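Enoyl-CoA hydratase/isomerase (Shewanella pealeana, PDB 4KPK) probably acts as an enoyl-CoA hydratase or isomerase of the crotonase family, although its own substrate and reaction are not established. Local coordinates at residues N162-K173 / M198-A209. Numbering follows the deposited sequence.
Sequences NERASFCLSEVK and MLTAERFDAQKA
Phe167 and Phe204 form an antiparallel hydrogen-bonded pair, with Phe167 N 3.0 Å from Phe204 O and Phe204 N 2.7 Å from Phe167 O. Beyond this pair, three waters bridge the two backbones. One accepts from Leu169 N and donates to Glu202 O. Another accepts from Ala206 N and donates to Glu163 O and Ala165 O. A third joins Leu169 O and Val172 N to Met198 O.

Both phenylalanine side chains lie on the same face of the two strands. Phe167 CB sits over one face of the Phe204 ring, 3.5 Å from its centroid, as a CH-pi contact. The two rings are nearly parallel, at 23°, but slid apart, and they barely overlap. Phe204 takes a chi1 of 63°, which sets CG between its own N and carbonyl carbon and brings the ring under Phe167 CB. Leu169 CD1 lies at the edge of this ring, near its plane. An alanine in place of Phe204 would probably leave Phe167 CB without its aromatic cover and open a gap beside Leu169. Phe167 CE2 lies 3.7 Å from Ala209 CB on helix 206-212.

Leu169 CD1 also meets Met198 CG at 4.0 Å. Ala201, with positive phi just after helix 191-200, turns CB toward Leu169 O and the aliphatic part of Lys173. Asp205 caps the next helix, its OD1 accepting from Lys208 N. Val172 packs on Val244 of a second subunit. The arrangement is a minimal, weakly bonded antiparallel pairing, separate from the main sheet of the crotonase-like fold. It ties the chain after strand 158-161 to the link between helices 191-200 and 206-212.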
loop_
_atom_site.group_PDB
_atom_site.type_symbol
_atom_site.label_atom_id
_atom_site.label_comp_id
_atom_site.label_asym_id
_atom_site.label_seq_id
_atom_site.Cartn_x
_atom_site.Cartn_y
_atom_site.Cartn_z
ATOM N N ASN A 162 2.964 23.423 3.716
ATOM C CA ASN A 162 2.991 24.219 4.975
ATOM C C ASN A 162 1.914 23.717 5.908
ATOM O O ASN A 162 1.170 22.802 5.547
ATOM C CB ASN A 162 2.894 25.737 4.742
ATOM C CG ASN A 162 1.543 26.201 4.223
ATOM O OD1 ASN A 162 0.577 25.449 4.073
ATOM N ND2 ASN A 162 1.482 27.482 3.931
ATOM N N GLU A 163 1.855 24.278 7.116
ATOM C CA GLU A 163 0.993 23.749 8.177
ATOM C C GLU A 163 -0.489 24.000 7.934
ATOM O O GLU A 163 -1.337 23.215 8.380
ATOM C CB GLU A 163 1.435 24.315 9.545
ATOM C CG GLU A 163 2.459 23.436 10.262
ATOM C CD GLU A 163 3.250 24.196 11.309
ATOM O OE1 GLU A 163 2.631 24.754 12.239
ATOM O OE2 GLU A 163 4.502 24.213 11.227
ATOM N N ARG A 164 -0.793 25.081 7.225
ATOM C CA ARG A 164 -2.181 25.422 6.834
ATOM C C ARG A 164 -2.694 24.641 5.610
ATOM O O ARG A 164 -3.867 24.839 5.232
ATOM C CB ARG A 164 -2.307 26.903 6.469
ATOM C CG ARG A 164 -2.510 27.833 7.639
ATOM C CD ARG A 164 -2.576 29.272 7.134
ATOM N NE ARG A 164 -2.823 30.233 8.218
ATOM C CZ ARG A 164 -4.000 30.415 8.823
ATOM N NH1 ARG A 164 -5.065 29.692 8.478
ATOM N NH2 ARG A 164 -4.124 31.332 9.783
ATOM N N ALA A 165 -1.841 23.804 4.976
ATOM C CA ALA A 165 -2.288 23.088 3.735
ATOM C C ALA A 165 -3.576 22.314 3.890
ATOM O O ALA A 165 -3.840 21.685 4.897
ATOM C CB ALA A 165 -1.221 22.179 3.204
ATOM N N SER A 166 -4.391 22.371 2.864
ATOM C CA SER A 166 -5.742 21.907 2.953
ATOM C C SER A 166 -6.014 20.997 1.768
ATOM O O SER A 166 -5.586 21.319 0.647
ATOM C CB SER A 166 -6.653 23.132 2.839
ATOM O OG SER A 166 -7.603 23.105 3.827
ATOM N N PHE A 167 -6.733 19.885 1.995
ATOM C CA PHE A 167 -7.044 18.920 0.914
ATOM C C PHE A 167 -8.476 18.430 1.017
ATOM O O PHE A 167 -9.047 18.375 2.108
ATOM C CB PHE A 167 -6.078 17.717 0.943
ATOM C CG PHE A 167 -4.660 18.125 1.043
ATOM C CD1 PHE A 167 -3.906 18.358 -0.090
ATOM C CD2 PHE A 167 -4.094 18.355 2.302
ATOM C CE1 PHE A 167 -2.590 18.789 0.039
ATOM C CE2 PHE A 167 -2.813 18.758 2.428
ATOM C CZ PHE A 167 -2.054 19.011 1.305
ATOM N N CYS A 168 -9.021 18.024 -0.120
ATOM C CA CYS A 168 -10.438 17.746 -0.237
ATOM C C CYS A 168 -10.632 17.054 -1.584
ATOM O O CYS A 168 -10.223 17.592 -2.619
ATOM C CB CYS A 168 -11.218 19.087 -0.231
ATOM S SG CYS A 168 -12.968 18.981 0.092
ATOM N N LEU A 169 -11.264 15.890 -1.590
ATOM C CA LEU A 169 -11.774 15.286 -2.862
ATOM C C LEU A 169 -13.306 15.476 -2.978
ATOM O O LEU A 169 -14.093 14.613 -2.550
ATOM C CB LEU A 169 -11.429 13.808 -2.896
ATOM C CG LEU A 169 -9.939 13.501 -2.951
ATOM C CD1 LEU A 169 -9.514 12.488 -1.889
ATOM C CD2 LEU A 169 -9.594 13.071 -4.397
ATOM N N SER A 170 -13.703 16.591 -3.586
ATOM C CA SER A 170 -15.065 17.162 -3.506
ATOM C C SER A 170 -16.068 16.711 -4.579
ATOM O O SER A 170 -17.244 17.102 -4.512
ATOM C CB SER A 170 -14.982 18.694 -3.712
ATOM O OG SER A 170 -14.017 19.269 -2.894
ATOM N N GLU A 171 -15.593 15.996 -5.598
ATOM C CA GLU A 171 -16.394 15.759 -6.791
ATOM C C GLU A 171 -17.768 15.198 -6.521
ATOM O O GLU A 171 -18.718 15.656 -7.148
ATOM C CB GLU A 171 -15.684 14.798 -7.728
ATOM C CG GLU A 171 -14.673 15.466 -8.636
ATOM C CD GLU A 171 -13.429 15.948 -7.921
ATOM O OE1 GLU A 171 -13.176 15.576 -6.734
ATOM O OE2 GLU A 171 -12.693 16.672 -8.611
ATOM N N VAL A 172 -17.893 14.225 -5.594
ATOM C CA VAL A 172 -19.202 13.613 -5.333
ATOM C C VAL A 172 -20.193 14.605 -4.723
ATOM O O VAL A 172 -21.383 14.318 -4.737
ATOM C CB VAL A 172 -19.177 12.296 -4.494
ATOM C CG1 VAL A 172 -18.362 11.238 -5.205
ATOM C CG2 VAL A 172 -18.692 12.500 -3.039
ATOM N N LYS A 173 -19.725 15.762 -4.213
ATOM C CA LYS A 173 -20.667 16.760 -3.720
ATOM C C LYS A 173 -21.422 17.368 -4.890
ATOM O O LYS A 173 -22.502 17.901 -4.688
ATOM C CB LYS A 173 -19.981 17.894 -2.991
ATOM C CG LYS A 173 -19.286 17.486 -1.711
ATOM C CD LYS A 173 -18.285 18.540 -1.328
ATOM C CE LYS A 173 -18.238 18.812 0.158
ATOM N NZ LYS A 173 -17.381 20.041 0.308
HETATM N N MSE A 198 -12.719 9.845 -0.802
HETATM C CA MSE A 198 -13.505 10.033 -2.044
HETATM C C MSE A 198 -14.980 9.894 -1.878
HETATM O O MSE A 198 -15.713 10.503 -2.644
HETATM C CB MSE A 198 -13.044 9.156 -3.194
HETATM C CG MSE A 198 -11.666 9.578 -3.649
HETATM SE SE MSE A 198 -11.025 8.402 -5.131
HETATM C CE MSE A 198 -12.487 8.463 -6.421
ATOM N N LEU A 199 -15.441 9.115 -0.895
ATOM C CA LEU A 199 -16.843 9.019 -0.614
ATOM C C LEU A 199 -17.376 10.088 0.317
ATOM O O LEU A 199 -18.528 10.542 0.132
ATOM C CB LEU A 199 -17.179 7.659 -0.050
ATOM C CG LEU A 199 -17.109 6.466 -1.033
ATOM C CD1 LEU A 199 -17.398 5.190 -0.246
ATOM C CD2 LEU A 199 -18.052 6.657 -2.218
ATOM N N THR A 200 -16.584 10.515 1.328
ATOM C CA THR A 200 -17.083 11.564 2.267
ATOM C C THR A 200 -16.993 12.948 1.708
ATOM O O THR A 200 -17.804 13.822 2.055
ATOM C CB THR A 200 -16.320 11.552 3.618
ATOM O OG1 THR A 200 -14.902 11.714 3.401
ATOM C CG2 THR A 200 -16.574 10.230 4.271
ATOM N N ALA A 201 -16.011 13.140 0.835
ATOM C CA ALA A 201 -15.569 14.448 0.366
ATOM C C ALA A 201 -15.154 15.422 1.550
ATOM O O ALA A 201 -15.270 16.655 1.462
ATOM C CB ALA A 201 -16.634 15.063 -0.527
ATOM N N GLU A 202 -14.684 14.852 2.640
ATOM C CA GLU A 202 -14.256 15.679 3.744
ATOM C C GLU A 202 -12.924 16.344 3.476
ATOM O O GLU A 202 -12.086 15.871 2.685
ATOM C CB GLU A 202 -14.224 14.881 5.044
ATOM C CG GLU A 202 -13.165 13.810 5.088
ATOM C CD GLU A 202 -13.478 12.754 6.136
ATOM O OE1 GLU A 202 -13.256 13.028 7.370
ATOM O OE2 GLU A 202 -13.931 11.666 5.724
ATOM N N ARG A 203 -12.740 17.478 4.161
ATOM C CA ARG A 203 -11.499 18.209 4.143
ATOM C C ARG A 203 -10.537 17.442 5.015
ATOM O O ARG A 203 -10.964 16.808 5.957
ATOM C CB ARG A 203 -11.704 19.635 4.696
ATOM C CG ARG A 203 -11.052 20.696 3.812
ATOM C CD ARG A 203 -11.388 22.100 4.319
ATOM N NE ARG A 203 -12.800 22.370 4.096
ATOM C CZ ARG A 203 -13.296 23.055 3.071
ATOM N NH1 ARG A 203 -12.497 23.585 2.155
ATOM N NH2 ARG A 203 -14.610 23.219 2.963
ATOM N N PHE A 204 -9.251 17.483 4.682
ATOM C CA PHE A 204 -8.213 16.963 5.568
ATOM C C PHE A 204 -6.998 17.877 5.590
ATOM O O PHE A 204 -6.872 18.740 4.713
ATOM C CB PHE A 204 -7.886 15.487 5.333
ATOM C CG PHE A 204 -7.324 15.155 3.972
ATOM C CD1 PHE A 204 -8.158 14.742 2.955
ATOM C CD2 PHE A 204 -5.962 15.108 3.777
ATOM C CE1 PHE A 204 -7.643 14.349 1.717
ATOM C CE2 PHE A 204 -5.426 14.757 2.543
ATOM C CZ PHE A 204 -6.272 14.372 1.507
ATOM N N ASP A 205 -6.220 17.785 6.674
ATOM C CA ASP A 205 -5.180 18.745 6.951
ATOM C C ASP A 205 -3.793 18.205 6.637
ATOM O O ASP A 205 -3.643 17.118 6.114
ATOM C CB ASP A 205 -5.287 19.356 8.403
ATOM C CG ASP A 205 -4.955 18.382 9.531
ATOM O OD1 ASP A 205 -4.329 17.327 9.329
ATOM O OD2 ASP A 205 -5.333 18.696 10.674
ATOM N N ALA A 206 -2.785 19.025 6.905
ATOM C CA ALA A 206 -1.438 18.760 6.546
ATOM C C ALA A 206 -0.949 17.506 7.238
ATOM O O ALA A 206 -0.248 16.691 6.650
ATOM C CB ALA A 206 -0.570 19.954 6.980
ATOM N N GLN A 207 -1.281 17.373 8.519
ATOM C CA GLN A 207 -0.734 16.288 9.299
ATOM C C GLN A 207 -1.295 14.966 8.776
ATOM O O GLN A 207 -0.600 13.986 8.692
ATOM C CB GLN A 207 -1.124 16.476 10.762
ATOM C CG GLN A 207 -0.723 15.324 11.641
ATOM C CD GLN A 207 0.764 15.021 11.578
ATOM O OE1 GLN A 207 1.603 15.945 11.557
ATOM N NE2 GLN A 207 1.113 13.722 11.553
ATOM N N LYS A 208 -2.579 14.934 8.516
ATOM C CA LYS A 208 -3.215 13.730 7.947
ATOM C C LYS A 208 -2.611 13.362 6.567
ATOM O O LYS A 208 -2.372 12.201 6.278
ATOM C CB LYS A 208 -4.721 14.016 7.825
ATOM C CG LYS A 208 -5.562 13.016 7.043
ATOM C CD LYS A 208 -5.440 11.615 7.574
ATOM C CE LYS A 208 -5.938 11.494 8.977
ATOM N NZ LYS A 208 -6.035 10.036 9.247
ATOM N N ALA A 209 -2.363 14.383 5.749
ATOM C CA ALA A 209 -1.666 14.284 4.479
ATOM C C ALA A 209 -0.323 13.592 4.600
ATOM O O ALA A 209 0.065 12.721 3.771
ATOM C CB ALA A 209 -1.457 15.688 3.886
HETATM O O HOH W 1 -3.537 21.964 7.598
HETATM O O HOH W 2 -11.852 14.304 0.588
HETATM O O HOH W 3 -15.313 12.925 -4.187
#